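Local coordinates for putative exported protein (Bacteroides fragilis, PDB 4RAA) that is of unknown function but folds as a six-bladed beta-propeller of the YWTD superfamily and is probably exported from the bacterial cytoplasm, at residues 24-29 against 357-362; 260-265 against 313-318; 17-22 against 289-294. All blocks are in the same frame, centred on the assembly; numbering follows the deposited sequence.

Contact 1. Residues 24-29 against 357-362; sequences ILELSF and FVRIKK
L25 through S28 pair with F357 through I360 as antiparallel strands. The backbone ladder includes E26 N to R359 O at 3.0 Å and F357 N to S28 O at 2.9 Å, and K361 N extends it by giving a bond to I24 O. On the side of L27 and V358, methyl groups meet: V358 CG2, anti to its own backbone N, touches L27 CD1 at 3.7 Å and L25 CD1 at 3.8 Å. The other methyl of L25, CD2, turns to I360 CD1 at 3.6 Å. E26 and R359 lie on the side that also carries S28 and F357. In both, CG sits between the backbone N and the carbonyl carbon (chi1 61° and 62°), and the extended chains cross with their CG atoms touching. E26 OE2 then forms a salt bridge with R359 NE at 3.1 Å, a weak, bent hydrogen bond with the carboxylate and guanidinium planes 38° apart; the same oxygen has a second and stronger partner in R264 NH1. An N-terminal strand thus edges a sheet of C-terminal strands, the velcro closure of a propeller, and the chemistry implies a ring joined by backbone bonds, a small apolar patch and a carboxylate shared between two arginines.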
loop_
_atom_site.group_PDB
_atom_site.type_symbol
_atom_site.label_atom_id
_atom_site.label_comp_id
_atom_site.label_asym_id
_atom_site.label_seq_id
_atom_site.Cartn_x
_atom_site.Cartn_y
_atom_site.Cartn_z
ATOM N N ILE A 24 -46.380 -14.880 2.959
ATOM C CA ILE A 24 -45.570 -13.915 3.768
ATOM C C ILE A 24 -44.435 -13.181 3.030
ATOM O O ILE A 24 -43.844 -12.255 3.606
ATOM C CB ILE A 24 -44.998 -14.546 5.083
ATOM C CG1 ILE A 24 -44.110 -15.774 4.802
ATOM C CG2 ILE A 24 -46.131 -14.901 6.041
ATOM C CD1 ILE A 24 -43.403 -16.319 6.020
ATOM N N LEU A 25 -44.138 -13.575 1.782
ATOM C CA LEU A 25 -43.057 -12.971 0.973
ATOM C C LEU A 25 -43.550 -12.318 -0.319
ATOM O O LEU A 25 -44.556 -12.763 -0.899
ATOM C CB LEU A 25 -42.018 -14.035 0.591
ATOM C CG LEU A 25 -41.219 -14.728 1.701
ATOM C CD1 LEU A 25 -40.462 -15.922 1.131
ATOM C CD2 LEU A 25 -40.274 -13.755 2.391
ATOM N N GLU A 26 -42.826 -11.266 -0.742
ATOM C CA GLU A 26 -43.049 -10.569 -2.019
ATOM C C GLU A 26 -41.811 -10.802 -2.892
ATOM O O GLU A 26 -40.678 -10.603 -2.439
ATOM C CB GLU A 26 -43.357 -9.074 -1.860
ATOM C CG GLU A 26 -42.299 -8.191 -1.202
ATOM C CD GLU A 26 -42.771 -6.746 -1.029
ATOM O OE1 GLU A 26 -43.520 -6.241 -1.890
ATOM O OE2 GLU A 26 -42.372 -6.096 -0.036
ATOM N N LEU A 27 -42.063 -11.208 -4.138
ATOM C CA LEU A 27 -41.048 -11.593 -5.116
ATOM C C LEU A 27 -40.865 -10.585 -6.228
ATOM O O LEU A 27 -41.712 -9.728 -6.484
ATOM C CB LEU A 27 -41.421 -12.942 -5.777
ATOM C CG LEU A 27 -41.073 -14.250 -5.060
ATOM C CD1 LEU A 27 -41.319 -14.205 -3.556
ATOM C CD2 LEU A 27 -41.832 -15.401 -5.710
ATOM N N SER A 28 -39.735 -10.743 -6.899
ATOM C CA SER A 28 -39.384 -9.968 -8.072
ATOM C C SER A 28 -38.261 -10.723 -8.774
ATOM O O SER A 28 -37.500 -11.446 -8.123
ATOM C CB SER A 28 -38.962 -8.554 -7.691
ATOM O OG SER A 28 -38.593 -7.823 -8.841
ATOM N N PHE A 29 -38.184 -10.577 -10.092
ATOM C CA PHE A 29 -37.167 -11.247 -10.905
ATOM C C PHE A 29 -36.457 -10.269 -11.835
ATOM O O PHE A 29 -37.042 -9.271 -12.265
ATOM C CB PHE A 29 -37.804 -12.371 -11.712
ATOM C CG PHE A 29 -38.375 -13.470 -10.867
ATOM C CD1 PHE A 29 -37.541 -14.444 -10.317
ATOM C CD2 PHE A 29 -39.748 -13.550 -10.627
ATOM C CE1 PHE A 29 -38.061 -15.473 -9.541
ATOM C CE2 PHE A 29 -40.279 -14.583 -9.854
ATOM C CZ PHE A 29 -39.436 -15.544 -9.310
ATOM N N PHE A 357 -35.249 -11.729 -6.397
ATOM C CA PHE A 357 -35.266 -10.714 -5.353
ATOM C C PHE A 357 -36.470 -11.075 -4.491
ATOM O O PHE A 357 -37.595 -11.127 -5.009
ATOM C CB PHE A 357 -35.388 -9.318 -5.941
ATOM C CG PHE A 357 -34.147 -8.865 -6.649
ATOM C CD1 PHE A 357 -33.937 -9.197 -7.981
ATOM C CD2 PHE A 357 -33.176 -8.114 -5.987
ATOM C CE1 PHE A 357 -32.785 -8.783 -8.641
ATOM C CE2 PHE A 357 -32.029 -7.696 -6.650
ATOM C CZ PHE A 357 -31.831 -8.032 -7.975
ATOM N N VAL A 358 -36.229 -11.342 -3.202
ATOM C CA VAL A 358 -37.275 -11.764 -2.251
ATOM C C VAL A 358 -37.087 -11.145 -0.866
ATOM O O VAL A 358 -35.964 -10.991 -0.403
ATOM C CB VAL A 358 -37.324 -13.319 -2.151
ATOM C CG1 VAL A 358 -35.987 -13.911 -1.714
ATOM C CG2 VAL A 358 -38.442 -13.793 -1.231
ATOM N N ARG A 359 -38.193 -10.791 -0.219
ATOM C CA ARG A 359 -38.185 -10.234 1.145
ATOM C C ARG A 359 -39.544 -10.427 1.809
ATOM O O ARG A 359 -40.504 -10.832 1.155
ATOM C CB ARG A 359 -37.819 -8.744 1.136
ATOM C CG ARG A 359 -38.787 -7.847 0.372
ATOM C CD ARG A 359 -38.348 -6.388 0.330
ATOM N NE ARG A 359 -39.333 -5.550 -0.368
ATOM C CZ ARG A 359 -39.260 -4.227 -0.539
ATOM N NH1 ARG A 359 -38.227 -3.515 -0.070
ATOM N NH2 ARG A 359 -40.239 -3.599 -1.198
ATOM N N ILE A 360 -39.613 -10.121 3.102
ATOM C CA ILE A 360 -40.869 -10.186 3.846
ATOM C C ILE A 360 -41.676 -8.977 3.395
ATOM O O ILE A 360 -41.153 -7.853 3.389
ATOM C CB ILE A 360 -40.641 -10.165 5.384
ATOM C CG1 ILE A 360 -39.896 -11.429 5.851
ATOM C CG2 ILE A 360 -41.956 -10.033 6.157
ATOM C CD1 ILE A 360 -40.696 -12.723 5.812
ATOM N N LYS A 361 -42.922 -9.212 2.983
ATOM C CA LYS A 361 -43.817 -8.120 2.586
ATOM C C LYS A 361 -44.375 -7.443 3.842
ATOM O O LYS A 361 -44.599 -8.124 4.855
ATOM C CB LYS A 361 -44.963 -8.613 1.681
ATOM C CG LYS A 361 -46.014 -9.530 2.323
ATOM C CD LYS A 361 -47.056 -10.044 1.329
ATOM C CE LYS A 361 -47.891 -8.921 0.721
ATOM N NZ LYS A 361 -48.984 -9.417 -0.149
ATOM N N LYS A 362 -44.567 -6.119 3.776
ATOM C CA LYS A 362 -45.212 -5.349 4.863
ATOM C C LYS A 362 -46.693 -5.186 4.525
ATOM O O LYS A 362 -47.225 -5.798 3.587
ATOM C CB LYS A 362 -44.553 -3.980 5.080
ATOM C CG LYS A 362 -43.117 -4.066 5.565
ATOM C CD LYS A 362 -42.624 -2.737 6.113
ATOM C CE LYS A 362 -41.136 -2.800 6.421
ATOM N NZ LYS A 362 -40.672 -1.561 7.089
ATOM O OXT LYS A 362 -47.403 -4.438 5.194
#

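Contact 2. Residues 260-265 against 313-318; sequences EETERD and VDDYHV
T262 and D315 bring their CA atoms within 5.2 Å where two turns meet: a tight one closed by T262 N to D265 O, and a type I' beta turn from V313 to Y316, with no backbone hydrogen bond between them. Side chains therefore make the join. H317 NE2 gives a nearly straight bond (168°) to D265 OD1 at 2.8 Å; the acceptor lies in the plane of the imidazole, but the donor stands above the carboxylate plane. From the opposite face of that plane T262 OG1 donates to the same oxygen at 2.6 Å, while D265 OD2 accepts from I360 N, so both carboxylate oxygens are engaged and the rotation of the group is fixed. Near ND1 and CE1 of the imidazole, E260 CG packs at 3.6 Å from ND1 in one of two modelled conformers. Nearer the turns, T262 CB lies 3.7 Å from D315 OD1. In the fold, the turn linking strands 254-261 and 265-272 of one sheet leans on the 313-316 turn and on H317 of the neighbouring sheet; the H317 ring stacks with F267 of strand 265-272, and the H317 backbone pairs with V358 of strand 354-360.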
loop_
_atom_site.group_PDB
_atom_site.type_symbol
_atom_site.label_atom_id
_atom_site.label_comp_id
_atom_site.label_asym_id
_atom_site.label_seq_id
_atom_site.Cartn_x
_atom_site.Cartn_y
_atom_site.Cartn_z
ATOM N N GLU A 260 -28.181 -13.014 6.496
ATOM C CA GLU A 260 -28.334 -11.779 5.722
ATOM C C GLU A 260 -29.428 -10.982 6.425
ATOM O O GLU A 260 -30.495 -11.501 6.757
ATOM C CB GLU A 260 -28.634 -12.025 4.242
ATOM C CG GLU A 260 -28.799 -10.735 3.425
ATOM C CD GLU A 260 -27.718 -9.676 3.683
ATOM O OE1 GLU A 260 -26.524 -10.027 3.863
ATOM O OE2 GLU A 260 -28.063 -8.473 3.681
ATOM N N GLU A 261 -29.136 -9.713 6.692
ATOM C CA GLU A 261 -30.061 -8.842 7.415
ATOM C C GLU A 261 -30.392 -7.591 6.597
ATOM O O GLU A 261 -29.556 -7.116 5.827
ATOM C CB GLU A 261 -29.443 -8.471 8.775
ATOM C CG GLU A 261 -30.465 -7.984 9.803
ATOM C CD GLU A 261 -29.886 -7.628 11.169
ATOM O OE1 GLU A 261 -28.779 -8.070 11.552
ATOM O OE2 GLU A 261 -30.576 -6.892 11.900
ATOM N N THR A 262 -31.632 -7.112 6.735
ATOM C CA THR A 262 -32.114 -5.861 6.114
ATOM C C THR A 262 -32.791 -5.050 7.232
ATOM O O THR A 262 -32.702 -5.438 8.398
ATOM C CB THR A 262 -33.092 -6.111 4.930
ATOM O OG1 THR A 262 -34.333 -6.642 5.406
ATOM C CG2 THR A 262 -32.491 -7.058 3.897
ATOM N N GLU A 263 -33.437 -3.933 6.887
ATOM C CA GLU A 263 -34.173 -3.111 7.870
ATOM C C GLU A 263 -35.442 -3.786 8.372
ATOM O O GLU A 263 -35.811 -3.589 9.521
ATOM C CB GLU A 263 -34.563 -1.736 7.288
ATOM C CG GLU A 263 -33.397 -0.828 6.894
ATOM C CD GLU A 263 -32.513 -0.384 8.064
ATOM O OE1 GLU A 263 -32.946 -0.434 9.239
ATOM O OE2 GLU A 263 -31.365 0.042 7.800
ATOM N N ARG A 264 -36.089 -4.576 7.514
ATOM C CA ARG A 264 -37.382 -5.212 7.815
ATOM C C ARG A 264 -37.340 -6.694 8.216
ATOM O O ARG A 264 -38.210 -7.137 8.978
ATOM C CB ARG A 264 -38.343 -5.037 6.619
ATOM C CG ARG A 264 -37.933 -5.725 5.316
ATOM C CD ARG A 264 -39.022 -5.628 4.261
ATOM N NE ARG A 264 -39.191 -4.277 3.721
ATOM C CZ ARG A 264 -40.118 -3.914 2.828
ATOM N NH1 ARG A 264 -41.009 -4.791 2.344
ATOM N NH2 ARG A 264 -40.164 -2.651 2.410
ATOM N N ASP A 265 -36.366 -7.448 7.695
ATOM C CA ASP A 265 -36.258 -8.890 7.944
ATOM C C ASP A 265 -34.830 -9.410 8.144
ATOM O O ASP A 265 -33.855 -8.654 8.064
ATOM C CB ASP A 265 -36.971 -9.653 6.812
ATOM C CG ASP A 265 -36.293 -9.509 5.450
ATOM O OD1 ASP A 265 -35.095 -9.162 5.375
ATOM O OD2 ASP A 265 -36.973 -9.784 4.432
ATOM N N VAL A 313 -30.423 -5.874 -1.958
ATOM C CA VAL A 313 -30.686 -4.741 -2.870
ATOM C C VAL A 313 -32.059 -4.144 -2.546
ATOM O O VAL A 313 -33.074 -4.799 -2.791
ATOM C CB VAL A 313 -30.659 -5.226 -4.351
ATOM C CG1 VAL A 313 -30.938 -4.086 -5.335
ATOM C CG2 VAL A 313 -29.332 -5.913 -4.682
ATOM N N ASP A 314 -32.096 -2.926 -1.989
ATOM C CA ASP A 314 -33.357 -2.256 -1.586
ATOM C C ASP A 314 -34.133 -3.210 -0.630
ATOM O O ASP A 314 -35.323 -3.510 -0.831
ATOM C CB ASP A 314 -34.155 -1.836 -2.853
ATOM C CG ASP A 314 -35.439 -1.058 -2.547
ATOM O OD1 ASP A 314 -35.508 -0.344 -1.519
ATOM O OD2 ASP A 314 -36.385 -1.181 -3.358
ATOM N N ASP A 315 -33.399 -3.736 0.357
ATOM C CA ASP A 315 -33.893 -4.718 1.330
ATOM C C ASP A 315 -34.405 -6.071 0.740
ATOM O O ASP A 315 -35.101 -6.813 1.441
ATOM C CB ASP A 315 -34.927 -4.068 2.280
ATOM C CG ASP A 315 -34.342 -2.911 3.122
ATOM O OD1 ASP A 315 -33.106 -2.776 3.264
ATOM O OD2 ASP A 315 -35.148 -2.142 3.692
ATOM N N TYR A 316 -34.048 -6.399 -0.512
ATOM C CA TYR A 316 -34.405 -7.687 -1.152
ATOM C C TYR A 316 -33.206 -8.639 -1.079
ATOM O O TYR A 316 -32.086 -8.243 -1.393
ATOM C CB TYR A 316 -34.812 -7.555 -2.638
ATOM C CG TYR A 316 -36.209 -7.030 -2.930
ATOM C CD1 TYR A 316 -37.305 -7.907 -3.028
ATOM C CD2 TYR A 316 -36.438 -5.665 -3.154
ATOM C CE1 TYR A 316 -38.584 -7.435 -3.315
ATOM C CE2 TYR A 316 -37.717 -5.183 -3.438
ATOM C CZ TYR A 316 -38.783 -6.067 -3.522
ATOM O OH TYR A 316 -40.035 -5.580 -3.798
ATOM N N HIS A 317 -33.462 -9.887 -0.681
ATOM C CA HIS A 317 -32.446 -10.948 -0.636
ATOM C C HIS A 317 -32.298 -11.460 -2.062
ATOM O O HIS A 317 -33.301 -11.556 -2.771
ATOM C CB HIS A 317 -32.871 -12.070 0.307
ATOM C CG HIS A 317 -32.989 -11.631 1.727
ATOM N ND1 HIS A 317 -32.097 -12.019 2.699
ATOM C CD2 HIS A 317 -33.859 -10.786 2.329
ATOM C CE1 HIS A 317 -32.429 -11.453 3.846
ATOM N NE2 HIS A 317 -33.492 -10.699 3.650
ATOM N N VAL A 318 -31.065 -11.777 -2.472
ATOM C CA VAL A 318 -30.751 -12.198 -3.843
ATOM C C VAL A 318 -30.418 -13.683 -3.886
ATOM O O VAL A 318 -29.678 -14.168 -3.038
ATOM C CB VAL A 318 -29.555 -11.399 -4.422
ATOM C CG1 VAL A 318 -29.246 -11.826 -5.867
ATOM C CG2 VAL A 318 -29.837 -9.901 -4.353
#

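Contact 3. Residues 17-22 against 289-294; sequences TDVNAD and YNYPIK
T17 lays its CG2 methyl over one face of the Y291 ring, 3.8 Å from the centroid, while A21 CB covers the opposite face, at 4.2 Å. Through these CH-pi contacts on both faces of the ring, the segment leading to helix 21-24 holds strand 287-292, an outermost strand of a four-stranded antiparallel sheet in the beta-propeller. In T17, OG1 is anti to the backbone N (chi1 -178°), and CG2 falls between the N and the carbonyl carbon, over the ring. OG1 takes a different direction, reaching the edge of the Y289 ring at CD2 and accepting a weak bond from V19 N. The valine adds an apolar touch of its own, CG1 to Y289 CE2 at 4.1 Å. Between T17 and A21, N20 caps the short helix, its OD1 accepting from D22 N at 2.8 Å, and A21 N donates to Q299 OE1 of helix 293-299. N290 ND2 bonds to E15 O, just ahead of T17, and N290 OD1 to Y270 OH of strand 265-272. The Y291 hydroxyl reaches the backbone of segment 17-22, where OH donates to V19 O at 2.9 Å, approaching from 54° above the carbonyl plane.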
loop_
_atom_site.group_PDB
_atom_site.type_symbol
_atom_site.label_atom_id
_atom_site.label_comp_id
_atom_site.label_asym_id
_atom_site.label_seq_id
_atom_site.Cartn_x
_atom_site.Cartn_y
_atom_site.Cartn_z
ATOM N N THR A 17 -43.210 -25.276 10.070
ATOM C CA THR A 17 -44.215 -24.217 10.050
ATOM C C THR A 17 -45.234 -24.660 9.025
ATOM O O THR A 17 -44.852 -25.221 7.989
ATOM C CB THR A 17 -43.680 -22.818 9.666
ATOM O OG1 THR A 17 -44.759 -21.871 9.731
ATOM C CG2 THR A 17 -43.068 -22.781 8.252
ATOM N N ASP A 18 -46.513 -24.435 9.307
ATOM C CA ASP A 18 -47.565 -24.808 8.347
ATOM C C ASP A 18 -48.136 -23.588 7.588
ATOM O O ASP A 18 -49.190 -23.692 6.952
ATOM C CB ASP A 18 -48.599 -25.802 8.948
ATOM C CG ASP A 18 -49.323 -25.281 10.167
ATOM O OD1 ASP A 18 -49.004 -24.177 10.665
ATOM O OD2 ASP A 18 -50.217 -26.010 10.645
ATOM N N VAL A 19 -47.397 -22.471 7.614
ATOM C CA VAL A 19 -47.707 -21.277 6.827
ATOM C C VAL A 19 -46.910 -21.410 5.526
ATOM O O VAL A 19 -45.723 -21.762 5.554
ATOM C CB VAL A 19 -47.316 -19.962 7.555
ATOM C CG1 VAL A 19 -47.371 -18.744 6.620
ATOM C CG2 VAL A 19 -48.216 -19.744 8.774
ATOM N N ASN A 20 -47.568 -21.119 4.401
ATOM C CA ASN A 20 -46.943 -21.151 3.076
ATOM C C ASN A 20 -46.070 -19.889 2.919
ATOM O O ASN A 20 -46.494 -18.786 3.281
ATOM C CB ASN A 20 -48.029 -21.207 1.989
ATOM C CG ASN A 20 -47.470 -21.400 0.582
ATOM O OD1 ASN A 20 -46.389 -20.935 0.248
ATOM N ND2 ASN A 20 -48.240 -22.066 -0.262
ATOM N N ALA A 21 -44.862 -20.064 2.376
ATOM C CA ALA A 21 -43.905 -18.948 2.173
ATOM C C ALA A 21 -44.356 -17.922 1.122
ATOM O O ALA A 21 -43.938 -16.760 1.166
ATOM C CB ALA A 21 -42.532 -19.490 1.813
ATOM N N ASP A 22 -45.197 -18.377 0.192
ATOM C CA ASP A 22 -45.796 -17.566 -0.868
ATOM C C ASP A 22 -46.595 -16.383 -0.292
ATOM O O ASP A 22 -46.522 -15.279 -0.812
ATOM C CB ASP A 22 -46.725 -18.467 -1.723
ATOM C CG ASP A 22 -47.119 -17.848 -3.057
ATOM O OD1 ASP A 22 -46.217 -17.371 -3.779
ATOM O OD2 ASP A 22 -48.327 -17.899 -3.405
ATOM N N TYR A 289 -40.292 -18.239 10.860
ATOM C CA TYR A 289 -40.843 -19.261 9.960
ATOM C C TYR A 289 -39.668 -20.063 9.417
ATOM O O TYR A 289 -38.777 -19.476 8.814
ATOM C CB TYR A 289 -41.597 -18.634 8.779
ATOM C CG TYR A 289 -42.684 -17.655 9.146
ATOM C CD1 TYR A 289 -42.387 -16.300 9.339
ATOM C CD2 TYR A 289 -44.016 -18.066 9.279
ATOM C CE1 TYR A 289 -43.382 -15.385 9.665
ATOM C CE2 TYR A 289 -45.024 -17.158 9.616
ATOM C CZ TYR A 289 -44.705 -15.816 9.806
ATOM O OH TYR A 289 -45.685 -14.909 10.149
ATOM N N ASN A 290 -39.674 -21.384 9.615
ATOM C CA ASN A 290 -38.580 -22.263 9.192
ATOM C C ASN A 290 -39.038 -23.248 8.126
ATOM O O ASN A 290 -40.083 -23.870 8.275
ATOM C CB ASN A 290 -38.056 -23.029 10.402
ATOM C CG ASN A 290 -36.711 -23.679 10.146
ATOM O OD1 ASN A 290 -35.731 -22.998 9.866
ATOM N ND2 ASN A 290 -36.650 -24.989 10.269
ATOM N N TYR A 291 -38.233 -23.403 7.074
ATOM C CA TYR A 291 -38.553 -24.265 5.924
ATOM C C TYR A 291 -37.349 -25.040 5.421
ATOM O O TYR A 291 -36.274 -24.453 5.314
ATOM C CB TYR A 291 -38.988 -23.403 4.726
ATOM C CG TYR A 291 -40.186 -22.506 4.946
ATOM C CD1 TYR A 291 -40.030 -21.238 5.523
ATOM C CD2 TYR A 291 -41.477 -22.900 4.538
ATOM C CE1 TYR A 291 -41.119 -20.396 5.720
ATOM C CE2 TYR A 291 -42.573 -22.059 4.717
ATOM C CZ TYR A 291 -42.388 -20.808 5.319
ATOM O OH TYR A 291 -43.440 -19.955 5.520
ATOM N N PRO A 292 -37.514 -26.352 5.126
ATOM C CA PRO A 292 -36.440 -27.026 4.377
ATOM C C PRO A 292 -36.453 -26.403 2.977
ATOM O O PRO A 292 -37.547 -26.199 2.438
ATOM C CB PRO A 292 -36.885 -28.503 4.324
ATOM C CG PRO A 292 -38.010 -28.653 5.285
ATOM C CD PRO A 292 -38.578 -27.289 5.546
ATOM N N ILE A 293 -35.292 -26.088 2.401
ATOM C CA ILE A 293 -35.253 -25.454 1.058
ATOM C C ILE A 293 -36.027 -26.243 -0.022
ATOM O O ILE A 293 -36.621 -25.616 -0.908
ATOM C CB ILE A 293 -33.815 -24.996 0.641
ATOM C CG1 ILE A 293 -33.447 -23.729 1.455
ATOM C CG2 ILE A 293 -33.702 -24.662 -0.851
ATOM C CD1 ILE A 293 -32.015 -23.236 1.327
ATOM N N LYS A 294 -36.063 -27.580 0.072
ATOM C CA LYS A 294 -36.880 -28.398 -0.865
ATOM C C LYS A 294 -38.360 -27.963 -0.884
ATOM O O LYS A 294 -38.988 -27.933 -1.946
ATOM C CB LYS A 294 -36.792 -29.918 -0.582
ATOM C CG LYS A 294 -35.647 -30.652 -1.269
ATOM C CD LYS A 294 -34.269 -30.283 -0.738
ATOM C CE LYS A 294 -33.159 -30.957 -1.542
ATOM N NZ LYS A 294 -33.266 -32.444 -1.549
#

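Overall arrangement
All three contacts lie on the same side of the chain's centre. Contacts 1 and 2, their centres about 10 Å apart, meet through neighbouring strands: V358 O faces H317 N at 2.7 Å and I360 N faces D265 OD2 at 3.0 Å, both probable hydrogen bonds, the first within one sheet, the second from strand 354-360 to the turn of the adjacent sheet. Contact 3, centred about 14 Å from contact 1, is continuous with it because helix 21-24 runs into strand 25-31; I24 CD1 packs on Y289 CD1 at 3.5 Å. Contacts 2 and 3 do not touch, their nearest atoms about 9 Å apart, yet they use the two outermost strands of one sheet, 254-261 and 287-292.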